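Local structure of endo-beta-mannanase (Opitutaceae bacterium TAV5, 7BOB) at residues Arg261-Phe266 with Arg412-His417; Ala382-Leu387 with Ala423-Gly428; Tyr388-Tyr393 with Thr448-Gly453. The protein hydrolyses beta-1,4-mannosidic bonds, probably from chain ends, as a homotrimeric exo-acting enzyme of glycoside hydrolase family 5. One frame throughout, in Å; residues are numbered along the deposited sequence.

Interaction 1: residues Arg261-Phe266 with Arg412-His417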
ATOM      1  N   ARG A 261     -30.082  -2.853   4.942  1.00 43.64           N
ATOM      2  CA  ARG A 261     -31.078  -1.996   5.597  1.00 47.42           C
ATOM      3  C   ARG A 261     -30.625  -1.530   6.970  1.00 46.11           C
ATOM      4  O   ARG A 261     -31.069  -0.478   7.427  1.00 47.88           O
ATOM      5  CB  ARG A 261     -32.427  -2.710   5.757  1.00 43.16           C
ATOM      6  CG  ARG A 261     -33.111  -3.056   4.447  1.00 46.22           C
ATOM      7  CD  ARG A 261     -34.227  -4.057   4.679  1.00 45.00           C
ATOM      8  NE  ARG A 261     -35.006  -4.302   3.468  1.00 46.10           N
ATOM      9  CZ  ARG A 261     -36.253  -4.770   3.457  1.00 47.16           C
ATOM     10  NH1 ARG A 261     -36.873  -5.061   4.602  1.00 43.50           N
ATOM     11  NH2 ARG A 261     -36.872  -4.960   2.295  1.00 44.21           N
ATOM     12  N   SER A 262     -29.745  -2.263   7.640  1.00 42.91           N
ATOM     13  CA  SER A 262     -29.344  -1.770   8.949  1.00 44.60           C
ATOM     14  C   SER A 262     -28.245  -0.702   8.889  1.00 47.10           C
ATOM     15  O   SER A 262     -27.922  -0.113   9.927  1.00 47.58           O
ATOM     16  CB  SER A 262     -28.879  -2.936   9.813  1.00 46.56           C
ATOM     17  OG  SER A 262     -27.619  -3.425   9.349  1.00 49.88           O
ATOM     18  N   LEU A 263     -27.663  -0.431   7.720  1.00 44.20           N
ATOM     19  CA  LEU A 263     -26.488   0.442   7.670  1.00 46.37           C
ATOM     20  C   LEU A 263     -26.835   1.878   8.055  1.00 46.43           C
ATOM     21  O   LEU A 263     -26.242   2.456   8.977  1.00 44.63           O
ATOM     22  CB  LEU A 263     -25.879   0.409   6.269  1.00 47.79           C
ATOM     23  CG  LEU A 263     -25.250  -0.917   5.864  1.00 48.36           C
ATOM     24  CD1 LEU A 263     -25.079  -0.933   4.339  1.00 46.73           C
ATOM     25  CD2 LEU A 263     -23.914  -1.076   6.581  1.00 42.69           C
ATOM     26  N   LEU A 264     -27.785   2.479   7.348  1.00 43.35           N
ATOM     27  CA  LEU A 264     -28.100   3.884   7.610  1.00 46.76           C
ATOM     28  C   LEU A 264     -28.591   4.104   9.045  1.00 47.36           C
ATOM     29  O   LEU A 264     -28.047   4.991   9.729  1.00 46.77           O
ATOM     30  CB  LEU A 264     -29.077   4.367   6.535  1.00 44.30           C
ATOM     31  CG  LEU A 264     -29.315   5.859   6.314  1.00 49.79           C
ATOM     32  CD1 LEU A 264     -28.004   6.594   6.249  1.00 47.45           C
ATOM     33  CD2 LEU A 264     -30.132   6.084   5.031  1.00 47.18           C
ATOM     34  N   PRO A 265     -29.515   3.303   9.597  1.00 46.99           N
ATOM     35  CA  PRO A 265     -29.858   3.494  11.022  1.00 49.71           C
ATOM     36  C   PRO A 265     -28.671   3.348  11.947  1.00 46.51           C
ATOM     37  O   PRO A 265     -28.583   4.062  12.955  1.00 47.34           O
ATOM     38  CB  PRO A 265     -30.907   2.400  11.291  1.00 46.26           C
ATOM     39  CG  PRO A 265     -31.484   2.102   9.948  1.00 51.61           C
ATOM     40  CD  PRO A 265     -30.345   2.254   8.977  1.00 48.64           C
ATOM     41  N   PHE A 266     -27.751   2.433  11.637  1.00 44.81           N
ATOM     42  CA  PHE A 266     -26.550   2.298  12.452  1.00 44.49           C
ATOM     43  C   PHE A 266     -25.707   3.567  12.409  1.00 44.84           C
ATOM     44  O   PHE A 266     -25.237   4.046  13.450  1.00 45.94           O
ATOM     45  CB  PHE A 266     -25.736   1.094  11.993  1.00 46.23           C
ATOM     46  CG  PHE A 266     -24.336   1.095  12.511  1.00 50.52           C
ATOM     47  CD1 PHE A 266     -24.050   0.608  13.791  1.00 45.44           C
ATOM     48  CD2 PHE A 266     -23.294   1.600  11.734  1.00 45.64           C
ATOM     49  CE1 PHE A 266     -22.743   0.621  14.276  1.00 42.69           C
ATOM     50  CE2 PHE A 266     -21.975   1.602  12.215  1.00 46.94           C
ATOM     51  CZ  PHE A 266     -21.706   1.111  13.488  1.00 46.31           C
ATOM     52  N   ARG A 412     -16.626  -4.058  12.524  1.00 46.55           N
ATOM     53  CA  ARG A 412     -17.057  -4.927  13.621  1.00 46.67           C
ATOM     54  C   ARG A 412     -18.362  -4.435  14.222  1.00 48.50           C
ATOM     55  O   ARG A 412     -19.213  -5.243  14.627  1.00 45.54           O
ATOM     56  CB  ARG A 412     -15.985  -4.988  14.702  1.00 48.36           C
ATOM     57  CG  ARG A 412     -14.656  -5.580  14.251  1.00 46.89           C
ATOM     58  CD  ARG A 412     -13.541  -5.214  15.239  1.00 51.78           C
ATOM     59  NE  ARG A 412     -12.428  -6.161  15.189  1.00 53.46           N
ATOM     60  CZ  ARG A 412     -11.401  -6.032  14.352  1.00 60.62           C
ATOM     61  NH1 ARG A 412     -11.363  -4.989  13.508  1.00 56.14           N
ATOM     62  NH2 ARG A 412     -10.412  -6.936  14.352  1.00 51.37           N
ATOM     63  N   LEU A 413     -18.531  -3.113  14.292  1.00 43.59           N
ATOM     64  CA  LEU A 413     -19.744  -2.574  14.866  1.00 44.57           C
ATOM     65  C   LEU A 413     -20.925  -2.837  13.942  1.00 46.45           C
ATOM     66  O   LEU A 413     -22.011  -3.206  14.406  1.00 48.65           O
ATOM     67  CB  LEU A 413     -19.562  -1.082  15.143  1.00 48.57           C
ATOM     68  CG  LEU A 413     -18.629  -0.691  16.295  1.00 45.74           C
ATOM     69  CD1 LEU A 413     -18.503   0.821  16.382  1.00 43.51           C
ATOM     70  CD2 LEU A 413     -19.127  -1.245  17.607  1.00 48.97           C
ATOM     71  N   ILE A 414     -20.714  -2.707  12.627  1.00 44.55           N
ATOM     72  CA  ILE A 414     -21.808  -2.881  11.673  1.00 41.75           C
ATOM     73  C   ILE A 414     -22.374  -4.293  11.770  1.00 45.39           C
ATOM     74  O   ILE A 414     -23.595  -4.495  11.837  1.00 46.43           O
ATOM     75  CB  ILE A 414     -21.331  -2.562  10.248  1.00 42.71           C
ATOM     76  CG1 ILE A 414     -21.256  -1.043  10.052  1.00 44.94           C
ATOM     77  CG2 ILE A 414     -22.239  -3.226   9.217  1.00 40.83           C
ATOM     78  CD1 ILE A 414     -20.527  -0.608   8.779  1.00 39.57           C
ATOM     79  N   LEU A 415     -21.487  -5.286  11.813  1.00 41.08           N
ATOM     80  CA  LEU A 415     -21.903  -6.683  11.803  1.00 43.57           C
ATOM     81  C   LEU A 415     -22.527  -7.075  13.129  1.00 44.65           C
ATOM     82  O   LEU A 415     -23.560  -7.753  13.161  1.00 49.91           O
ATOM     83  CB  LEU A 415     -20.705  -7.592  11.499  1.00 43.94           C
ATOM     84  CG  LEU A 415     -21.091  -9.066  11.444  1.00 42.33           C
ATOM     85  CD1 LEU A 415     -21.922  -9.353  10.207  1.00 42.81           C
ATOM     86  CD2 LEU A 415     -19.859  -9.939  11.475  1.00 44.50           C
ATOM     87  N   ALA A 416     -21.895  -6.689  14.240  1.00 45.14           N
ATOM     88  CA  ALA A 416     -22.493  -6.971  15.538  1.00 44.05           C
ATOM     89  C   ALA A 416     -23.874  -6.333  15.637  1.00 47.95           C
ATOM     90  O   ALA A 416     -24.824  -6.969  16.102  1.00 48.45           O
ATOM     91  CB  ALA A 416     -21.586  -6.476  16.660  1.00 44.71           C
ATOM     92  N   HIS A 417     -24.003  -5.085  15.165  1.00 45.70           N
ATOM     93  CA  HIS A 417     -25.281  -4.380  15.196  1.00 46.71           C
ATOM     94  C   HIS A 417     -26.343  -5.139  14.415  1.00 48.39           C
ATOM     95  O   HIS A 417     -27.475  -5.300  14.884  1.00 51.09           O
ATOM     96  CB  HIS A 417     -25.106  -2.973  14.627  1.00 45.42           C
ATOM     97  CG  HIS A 417     -26.378  -2.193  14.525  1.00 48.00           C
ATOM     98  ND1 HIS A 417     -27.053  -2.021  13.334  1.00 47.92           N
ATOM     99  CD2 HIS A 417     -27.086  -1.515  15.460  1.00 46.53           C
ATOM    100  CE1 HIS A 417     -28.119  -1.271  13.538  1.00 51.65           C
ATOM    101  NE2 HIS A 417     -28.167  -0.958  14.822  1.00 53.90           N
TER
HETATM  102  O   HOH W   1     -25.550  -2.964  10.988  1.00 46.23           O

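Interaction 2: residues Ala382-Leu387 with Ala423-Gly428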
ATOM      1  N   ALA A 382     -36.496   2.135  24.240  1.00 93.85           N
ATOM      2  CA  ALA A 382     -35.356   1.585  24.972  1.00 87.95           C
ATOM      3  C   ALA A 382     -34.491   0.616  24.172  1.00 88.41           C
ATOM      4  O   ALA A 382     -34.973  -0.034  23.233  1.00 89.91           O
ATOM      5  CB  ALA A 382     -35.834   0.891  26.250  1.00 91.11           C
ATOM      6  N   PRO A 383     -33.185   0.522  24.508  1.00 81.28           N
ATOM      7  CA  PRO A 383     -32.323  -0.511  23.919  1.00 76.24           C
ATOM      8  C   PRO A 383     -31.955  -1.602  24.922  1.00 72.29           C
ATOM      9  O   PRO A 383     -31.720  -1.324  26.104  1.00 73.04           O
ATOM     10  CB  PRO A 383     -31.082   0.285  23.467  1.00 70.05           C
ATOM     11  CG  PRO A 383     -31.315   1.755  23.965  1.00 73.78           C
ATOM     12  CD  PRO A 383     -32.381   1.641  25.019  1.00 79.60           C
ATOM     13  N   THR A 384     -31.901  -2.846  24.460  1.00 64.67           N
ATOM     14  CA  THR A 384     -31.632  -3.990  25.319  1.00 61.83           C
ATOM     15  C   THR A 384     -30.155  -4.395  25.346  1.00 63.29           C
ATOM     16  O   THR A 384     -29.817  -5.390  26.001  1.00 66.11           O
ATOM     17  CB  THR A 384     -32.502  -5.168  24.864  1.00 63.76           C
ATOM     18  OG1 THR A 384     -32.137  -5.538  23.533  1.00 67.04           O
ATOM     19  CG2 THR A 384     -33.986  -4.767  24.853  1.00 65.34           C
ATOM     20  N   VAL A 385     -29.273  -3.653  24.659  1.00 60.65           N
ATOM     21  CA  VAL A 385     -27.834  -3.918  24.600  1.00 59.11           C
ATOM     22  C   VAL A 385     -27.133  -2.764  23.879  1.00 60.15           C
ATOM     23  O   VAL A 385     -27.696  -2.159  22.953  1.00 57.53           O
ATOM     24  CB  VAL A 385     -27.547  -5.266  23.911  1.00 60.65           C
ATOM     25  CG1 VAL A 385     -27.642  -5.158  22.378  1.00 55.15           C
ATOM     26  CG2 VAL A 385     -26.219  -5.796  24.344  1.00 64.40           C
ATOM     27  N   HIS A 386     -25.911  -2.435  24.304  1.00 56.66           N
ATOM     28  CA  HIS A 386     -25.163  -1.295  23.771  1.00 56.23           C
ATOM     29  C   HIS A 386     -23.790  -1.735  23.260  1.00 54.00           C
ATOM     30  O   HIS A 386     -23.047  -2.418  23.970  1.00 54.29           O
ATOM     31  CB  HIS A 386     -24.990  -0.206  24.840  1.00 54.16           C
ATOM     32  CG  HIS A 386     -26.245   0.560  25.141  1.00 59.54           C
ATOM     33  ND1 HIS A 386     -27.300   0.016  25.843  1.00 59.91           N
ATOM     34  CD2 HIS A 386     -26.612   1.830  24.835  1.00 55.53           C
ATOM     35  CE1 HIS A 386     -28.260   0.917  25.953  1.00 58.88           C
ATOM     36  NE2 HIS A 386     -27.865   2.025  25.354  1.00 55.05           N
ATOM     37  N   LEU A 387     -23.455  -1.336  22.035  1.00 50.80           N
ATOM     38  CA  LEU A 387     -22.122  -1.570  21.493  1.00 51.14           C
ATOM     39  C   LEU A 387     -21.166  -0.489  21.989  1.00 51.64           C
ATOM     40  O   LEU A 387     -21.527   0.690  22.064  1.00 46.16           O
ATOM     41  CB  LEU A 387     -22.173  -1.573  19.969  1.00 51.40           C
ATOM     42  CG  LEU A 387     -23.092  -2.607  19.323  1.00 48.48           C
ATOM     43  CD1 LEU A 387     -23.269  -2.287  17.837  1.00 50.46           C
ATOM     44  CD2 LEU A 387     -22.513  -4.000  19.517  1.00 51.84           C
ATOM     45  N   ALA A 423     -30.983 -11.330  16.356  1.00 58.37           N
ATOM     46  CA  ALA A 423     -31.399 -11.933  17.621  1.00 58.52           C
ATOM     47  C   ALA A 423     -32.510 -11.147  18.283  1.00 62.79           C
ATOM     48  O   ALA A 423     -32.829 -11.416  19.444  1.00 63.90           O
ATOM     49  CB  ALA A 423     -30.221 -12.037  18.586  1.00 53.49           C
ATOM     50  N   GLU A 424     -33.060 -10.151  17.585  1.00 58.94           N
ATOM     51  CA  GLU A 424     -34.196  -9.378  18.071  1.00 64.57           C
ATOM     52  C   GLU A 424     -33.844  -8.600  19.337  1.00 65.60           C
ATOM     53  O   GLU A 424     -34.672  -8.429  20.238  1.00 59.31           O
ATOM     54  CB  GLU A 424     -35.420 -10.275  18.273  1.00 61.46           C
ATOM     55  CG  GLU A 424     -35.929 -10.805  16.939  1.00 64.63           C
ATOM     56  CD  GLU A 424     -37.075 -11.778  17.084  1.00 76.31           C
ATOM     57  OE1 GLU A 424     -37.992 -11.504  17.898  1.00 73.58           O
ATOM     58  OE2 GLU A 424     -37.050 -12.816  16.380  1.00 77.88           O
ATOM     59  N   GLU A 425     -32.606  -8.109  19.393  1.00 60.13           N
ATOM     60  CA  GLU A 425     -32.207  -7.116  20.381  1.00 61.60           C
ATOM     61  C   GLU A 425     -32.373  -5.708  19.818  1.00 58.84           C
ATOM     62  O   GLU A 425     -32.349  -5.506  18.603  1.00 59.46           O
ATOM     63  CB  GLU A 425     -30.762  -7.342  20.811  1.00 59.84           C
ATOM     64  CG  GLU A 425     -30.525  -8.733  21.394  1.00 61.19           C
ATOM     65  CD  GLU A 425     -30.775  -8.772  22.880  1.00 63.83           C
ATOM     66  OE1 GLU A 425     -31.115  -7.719  23.467  1.00 67.22           O
ATOM     67  OE2 GLU A 425     -30.633  -9.852  23.470  1.00 67.84           O
ATOM     68  N   HIS A 426     -32.580  -4.741  20.718  1.00 57.20           N
ATOM     69  CA  HIS A 426     -32.563  -3.318  20.380  1.00 66.15           C
ATOM     70  C   HIS A 426     -31.186  -2.776  20.743  1.00 62.59           C
ATOM     71  O   HIS A 426     -30.805  -2.775  21.919  1.00 63.26           O
ATOM     72  CB  HIS A 426     -33.654  -2.530  21.116  1.00 66.63           C
ATOM     73  CG  HIS A 426     -35.050  -2.862  20.679  1.00 77.91           C
ATOM     74  ND1 HIS A 426     -35.376  -3.161  19.372  1.00 81.50           N
ATOM     75  CD2 HIS A 426     -36.207  -2.945  21.382  1.00 84.34           C
ATOM     76  CE1 HIS A 426     -36.670  -3.419  19.289  1.00 83.17           C
ATOM     77  NE2 HIS A 426     -37.198  -3.291  20.494  1.00 86.73           N
ATOM     78  N   VAL A 427     -30.443  -2.315  19.744  1.00 58.00           N
ATOM     79  CA  VAL A 427     -29.021  -2.033  19.908  1.00 57.94           C
ATOM     80  C   VAL A 427     -28.795  -0.529  20.004  1.00 54.01           C
ATOM     81  O   VAL A 427     -29.149   0.222  19.087  1.00 51.19           O
ATOM     82  CB  VAL A 427     -28.204  -2.630  18.760  1.00 52.53           C
ATOM     83  CG1 VAL A 427     -26.726  -2.431  19.034  1.00 51.93           C
ATOM     84  CG2 VAL A 427     -28.571  -4.097  18.574  1.00 56.32           C
ATOM     85  N   GLY A 428     -28.170  -0.101  21.102  1.00 54.36           N
ATOM     86  CA  GLY A 428     -27.670   1.243  21.259  1.00 49.83           C
ATOM     87  C   GLY A 428     -26.149   1.324  21.156  1.00 54.13           C
ATOM     88  O   GLY A 428     -25.439   0.334  20.971  1.00 52.40           O
TER

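Interaction 3: residues Tyr388-Tyr393 with Thr448-Gly453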
ATOM      1  N   TYR A 388     -19.944  -0.893  22.335  1.00 48.23           N
ATOM      2  CA  TYR A 388     -18.971   0.008  22.953  1.00 45.56           C
ATOM      3  C   TYR A 388     -18.226   0.797  21.871  1.00 48.18           C
ATOM      4  O   TYR A 388     -17.551   0.204  21.023  1.00 47.84           O
ATOM      5  CB  TYR A 388     -17.996  -0.791  23.818  1.00 46.55           C
ATOM      6  CG  TYR A 388     -17.013   0.050  24.602  1.00 49.50           C
ATOM      7  CD1 TYR A 388     -15.699   0.201  24.162  1.00 50.77           C
ATOM      8  CD2 TYR A 388     -17.387   0.689  25.774  1.00 48.40           C
ATOM      9  CE1 TYR A 388     -14.787   0.967  24.866  1.00 48.26           C
ATOM     10  CE2 TYR A 388     -16.477   1.447  26.496  1.00 48.73           C
ATOM     11  CZ  TYR A 388     -15.182   1.583  26.030  1.00 48.99           C
ATOM     12  OH  TYR A 388     -14.263   2.333  26.721  1.00 51.15           O
ATOM     13  N   TRP A 389     -18.381   2.135  21.890  1.00 46.75           N
ATOM     14  CA  TRP A 389     -17.605   3.048  21.049  1.00 44.93           C
ATOM     15  C   TRP A 389     -16.348   3.448  21.813  1.00 48.18           C
ATOM     16  O   TRP A 389     -16.459   4.036  22.895  1.00 50.02           O
ATOM     17  CB  TRP A 389     -18.443   4.277  20.690  1.00 44.19           C
ATOM     18  CG  TRP A 389     -17.798   5.320  19.783  1.00 46.71           C
ATOM     19  CD1 TRP A 389     -16.854   6.244  20.140  1.00 43.37           C
ATOM     20  CD2 TRP A 389     -18.069   5.553  18.389  1.00 43.60           C
ATOM     21  NE1 TRP A 389     -16.536   7.028  19.075  1.00 48.30           N
ATOM     22  CE2 TRP A 389     -17.267   6.639  17.987  1.00 44.47           C
ATOM     23  CE3 TRP A 389     -18.924   4.962  17.451  1.00 44.45           C
ATOM     24  CZ2 TRP A 389     -17.259   7.133  16.674  1.00 44.30           C
ATOM     25  CZ3 TRP A 389     -18.925   5.467  16.141  1.00 43.78           C
ATOM     26  CH2 TRP A 389     -18.091   6.535  15.771  1.00 45.32           C
ATOM     27  N   PRO A 390     -15.150   3.102  21.339  1.00 49.06           N
ATOM     28  CA  PRO A 390     -13.949   3.275  22.177  1.00 50.34           C
ATOM     29  C   PRO A 390     -13.607   4.746  22.408  1.00 53.13           C
ATOM     30  O   PRO A 390     -13.932   5.617  21.596  1.00 53.36           O
ATOM     31  CB  PRO A 390     -12.846   2.566  21.373  1.00 50.72           C
ATOM     32  CG  PRO A 390     -13.338   2.564  19.949  1.00 50.69           C
ATOM     33  CD  PRO A 390     -14.854   2.465  20.044  1.00 48.98           C
ATOM     34  N   ARG A 391     -12.907   5.011  23.524  1.00 53.39           N
ATOM     35  CA  ARG A 391     -12.556   6.391  23.871  1.00 51.16           C
ATOM     36  C   ARG A 391     -11.715   7.065  22.783  1.00 50.18           C
ATOM     37  O   ARG A 391     -11.885   8.252  22.512  1.00 52.19           O
ATOM     38  CB  ARG A 391     -11.825   6.444  25.214  1.00 52.69           C
ATOM     39  CG  ARG A 391     -11.148   7.794  25.500  1.00 52.94           C
ATOM     40  CD  ARG A 391     -10.497   7.850  26.879  1.00 54.25           C
ATOM     41  NE  ARG A 391     -11.498   7.801  27.936  1.00 57.71           N
ATOM     42  CZ  ARG A 391     -12.124   8.874  28.416  1.00 65.09           C
ATOM     43  NH1 ARG A 391     -11.832  10.086  27.949  1.00 61.21           N
ATOM     44  NH2 ARG A 391     -13.038   8.738  29.370  1.00 62.37           N
ATOM     45  N   HIS A 392     -10.789   6.346  22.169  1.00 54.69           N
ATOM     46  CA  HIS A 392      -9.989   6.897  21.079  1.00 49.36           C
ATOM     47  C   HIS A 392     -10.350   6.125  19.820  1.00 47.37           C
ATOM     48  O   HIS A 392      -9.982   4.953  19.666  1.00 46.57           O
ATOM     49  CB  HIS A 392      -8.493   6.814  21.376  1.00 53.88           C
ATOM     50  CG  HIS A 392      -8.125   7.301  22.745  1.00 57.83           C
ATOM     51  ND1 HIS A 392      -7.911   8.635  23.028  1.00 55.77           N
ATOM     52  CD2 HIS A 392      -7.951   6.634  23.914  1.00 56.32           C
ATOM     53  CE1 HIS A 392      -7.611   8.767  24.308  1.00 58.14           C
ATOM     54  NE2 HIS A 392      -7.632   7.570  24.870  1.00 57.92           N
ATOM     55  N   TYR A 393     -11.084   6.779  18.939  1.00 41.70           N
ATOM     56  CA  TYR A 393     -11.674   6.161  17.766  1.00 44.33           C
ATOM     57  C   TYR A 393     -10.876   6.434  16.495  1.00 45.46           C
ATOM     58  O   TYR A 393     -10.744   5.543  15.649  1.00 47.18           O
ATOM     59  CB  TYR A 393     -13.122   6.654  17.618  1.00 39.85           C
ATOM     60  CG  TYR A 393     -13.945   5.942  16.561  1.00 42.76           C
ATOM     61  CD1 TYR A 393     -13.887   6.329  15.215  1.00 46.16           C
ATOM     62  CD2 TYR A 393     -14.803   4.902  16.909  1.00 44.54           C
ATOM     63  CE1 TYR A 393     -14.665   5.681  14.250  1.00 44.76           C
ATOM     64  CE2 TYR A 393     -15.579   4.245  15.960  1.00 39.38           C
ATOM     65  CZ  TYR A 393     -15.505   4.626  14.639  1.00 44.33           C
ATOM     66  OH  TYR A 393     -16.274   3.945  13.711  1.00 43.07           O
ATOM     67  N   THR A 448     -16.687  -5.135  20.804  1.00 45.52           N
ATOM     68  CA  THR A 448     -16.490  -5.909  19.575  1.00 47.91           C
ATOM     69  C   THR A 448     -15.022  -5.911  19.140  1.00 51.48           C
ATOM     70  O   THR A 448     -14.680  -5.428  18.066  1.00 47.64           O
ATOM     71  CB  THR A 448     -17.375  -5.350  18.463  1.00 48.31           C
ATOM     72  OG1 THR A 448     -17.028  -3.969  18.218  1.00 45.06           O
ATOM     73  CG2 THR A 448     -18.848  -5.462  18.856  1.00 45.13           C
ATOM     74  N   GLY A 449     -14.157  -6.491  19.967  1.00 50.92           N
ATOM     75  CA  GLY A 449     -12.744  -6.540  19.640  1.00 50.99           C
ATOM     76  C   GLY A 449     -12.156  -5.189  19.283  1.00 53.79           C
ATOM     77  O   GLY A 449     -11.556  -5.034  18.215  1.00 54.22           O
ATOM     78  N   VAL A 450     -12.365  -4.187  20.129  1.00 51.49           N
ATOM     79  CA  VAL A 450     -11.697  -2.908  19.953  1.00 52.22           C
ATOM     80  C   VAL A 450     -10.732  -2.735  21.110  1.00 55.33           C
ATOM     81  O   VAL A 450     -10.832  -3.400  22.150  1.00 53.01           O
ATOM     82  CB  VAL A 450     -12.674  -1.725  19.864  1.00 53.23           C
ATOM     83  CG1 VAL A 450     -13.490  -1.826  18.579  1.00 54.68           C
ATOM     84  CG2 VAL A 450     -13.591  -1.678  21.084  1.00 52.21           C
ATOM     85  N   PHE A 451      -9.769  -1.842  20.914  1.00 52.28           N
ATOM     86  CA  PHE A 451      -8.683  -1.664  21.863  1.00 50.57           C
ATOM     87  C   PHE A 451      -9.049  -0.616  22.906  1.00 51.66           C
ATOM     88  O   PHE A 451      -9.577   0.455  22.570  1.00 50.19           O
ATOM     89  CB  PHE A 451      -7.412  -1.290  21.115  1.00 50.11           C
ATOM     90  CG  PHE A 451      -7.124  -2.184  19.934  1.00 54.88           C
ATOM     91  CD1 PHE A 451      -6.693  -3.496  20.117  1.00 55.23           C
ATOM     92  CD2 PHE A 451      -7.274  -1.718  18.637  1.00 55.23           C
ATOM     93  CE1 PHE A 451      -6.411  -4.316  19.026  1.00 53.66           C
ATOM     94  CE2 PHE A 451      -6.994  -2.538  17.543  1.00 56.43           C
ATOM     95  CZ  PHE A 451      -6.565  -3.838  17.740  1.00 54.05           C
ATOM     96  N   THR A 452      -8.765  -0.935  24.168  1.00 47.81           N
ATOM     97  CA  THR A 452      -9.223  -0.190  25.334  1.00 48.75           C
ATOM     98  C   THR A 452      -8.044   0.115  26.234  1.00 50.43           C
ATOM     99  O   THR A 452      -7.282  -0.791  26.587  1.00 56.87           O
ATOM    100  CB  THR A 452     -10.250  -1.000  26.133  1.00 52.69           C
ATOM    101  OG1 THR A 452      -9.639  -2.231  26.523  1.00 55.53           O
ATOM    102  CG2 THR A 452     -11.516  -1.288  25.320  1.00 52.02           C
ATOM    103  N   GLY A 453      -7.893   1.377  26.622  1.00 49.59           N
ATOM    104  CA  GLY A 453      -6.793   1.762  27.476  1.00 51.05           C
ATOM    105  C   GLY A 453      -7.092   1.517  28.945  1.00 54.28           C
ATOM    106  O   GLY A 453      -8.149   1.021  29.335  1.00 50.04           O
TER
HETATM  107  O   HOH W   2     -17.429  -2.525  20.376  1.00 50.92           O
HETATM  108  O   HOH W   3      -9.829   3.610  22.939  1.00 50.56           O

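Interaction 1: residues Arg261-Phe266 with Arg412-His417
Three hydrogen bonds grip the oxygen of water 1, the best-held polar atom of this buried seam between two domains: an outer helix of the family 5 (beta/alpha)8 barrel, 258-272, meets helix 406-422 of the following alpha/beta domain. The water donates to S262 OG at 2.7 Å on the barrel side and to I414 O at 2.6 Å on the other. Its third partner, H417 ND1 at 2.9 Å, meets it in the plane of the imidazole, which ties the ring's rotation to the water. S262 OG sits in the crowded position between its own N and carbonyl carbon and is also hydrogen-bonded to L259 O, while H417 NE2 is hydrogen-bonded to K269 NZ, so both ring nitrogens are engaged. The axes of segments 261-266 and 412-417 approach to 10.0 Å and cross at 116°, and apolar side chains fill the angle. F266 is the wedge: with CG anti to its backbone N (chi1 164°), the phenyl reaches across helix 412-417 at about a right angle to L413 and I414. Its CE2 touches I414 CG1 at 3.5 Å, and I414 CA lies over one ring face. At the tip, F266 CZ meets L413 CB, also at 3.5 Å. The phenyl and imidazole planes are oblique, 53° apart; the closer approach is made by F266 CB, which sits over a face of H417, toward the rim, 3.6 Å from ND1. About one turn earlier in the helix, the side chains of L263 and I414 cross obliquely, L263 CD2 lying 3.8 Å from I414 CG2.

Interaction 2: residues Ala382-Leu387 with Ala423-Gly428
T384 OG1 and the backbone carbonyl of H426 are the two polar centres that join the entries to the two strands of a beta-alpha-beta unit, strand 385-389, helix 406-422 and strand 427-431, in the mixed sheet of the second domain, parallel at this side. The threonine hydroxyl is held from two sides: it donates to E425 OE1 at a very short 2.4 Å, meeting the lone pair turned away from the other carboxylate oxygen, and it accepts H426 N at 3.0 Å. H426 O takes T384 N at 2.8 Å on a lone pair in the carbonyl plane, with V385 N a weak second donor. Beyond this, parallel pairing takes over. G428 N reaches V385 O almost straight (168°) at 2.8 Å, and L387 N closes on G428 O from above the carbonyl plane, also at 2.8 Å. G428 N lies over a face of the H386 ring, and a CB on this residue would clash with H386 CD2, so glycine fits here. In the second shell, the E425 chain bends at its second torsion (chi2 -89°) and brings OE1 to the T384 hydroxyl, while OE2 forms a salt bridge with R444, whose NE also binds T384 O. An alanine at E425 would probably loosen the entries to both strands, since the acceptor of the T384 hydroxyl and the R444 salt bridge would both go. Just before, E424, with positive phi, is the C-prime residue of a Schellman motif that ends helix 406-422. On the helix-facing side H417 and L420 pack on both L387 and V427, whose side chains cross obliquely, L387 CG lying 3.6 Å from V427 CG1.

Interaction 3: residues Tyr388-Tyr393 with Thr448-Gly453
Apolar contacts carry this buried meeting between Y388 and P390 of segment 388-393 and the loop that follows strand 444-448. V450 is central to them. Its CG2, in the crowded position between its own N and carbonyl carbon, approaches the Y388 ring at the edge, close to the ring plane, 4.2 Å from CD1. The same methyl lies 4.3 Å from P390 CB, so it is shared between ring and proline. Farther along the tyrosine, the side chains of T452 and Y388 cross obliquely, T452 CG2 lying 4.0 Å from Y388 CE1. Y388 is laid out along this path because its CG is anti to the backbone N (chi1 -175°). P390 CB also lies 4.1 Å from F451 O.

No direct hydrogen bond links the two segments; two waters bridge them. Water 2 donates to Y388 O at 2.8 Å and accepts from T448 N at 2.7 Å, bridging the backbones of Y388 and T448. Water 3 does the same between the loops: it accepts H392 N at 3.0 Å and donates to F451 O at 3.2 Å. N404 ND2 is hydrogen-bonded to that same F451 O and to H392 O, a second strap across the loops.

The carboxylate of E456 ties both segments together. Its OE1 is hydrogen-bonded to Y388 OH and R391 N, and OE2 to G453 N; donors such as R391 N and G453 N are likely to favour its charged form.

G453 occupies the N-cap position of helix 454-465, so the contact lies where strand 385-389, running parallel beside strand 444-448, passes the start of that helix, while T448 and Y393 pack against helix 406-422.

In the fold
Helix 406-422 connects the three contacts. Interactions 1 and 2 have centres about 12 Å apart and meet at H417, whose CD2 lies 3.7 Å from V427 CB; K269 of the barrel helix is hydrogen-bonded to H417 NE2 and to V427 O, so one lysine ties the barrel to helix and strand alike. Interactions 1 and 3, about 17 Å apart between centres, touch where A416 CB meets T448 CG2 at 3.7 Å. Interactions 2 and 3 follow one another along strand 385-389. Interaction 1 bridges barrel and second domain; interactions 2 and 3 lie within the second domain. In family 5 enzymes catalysis takes place at the C-terminal ends of the barrel strands, whereas helix 258-272 lies on the barrel's outside.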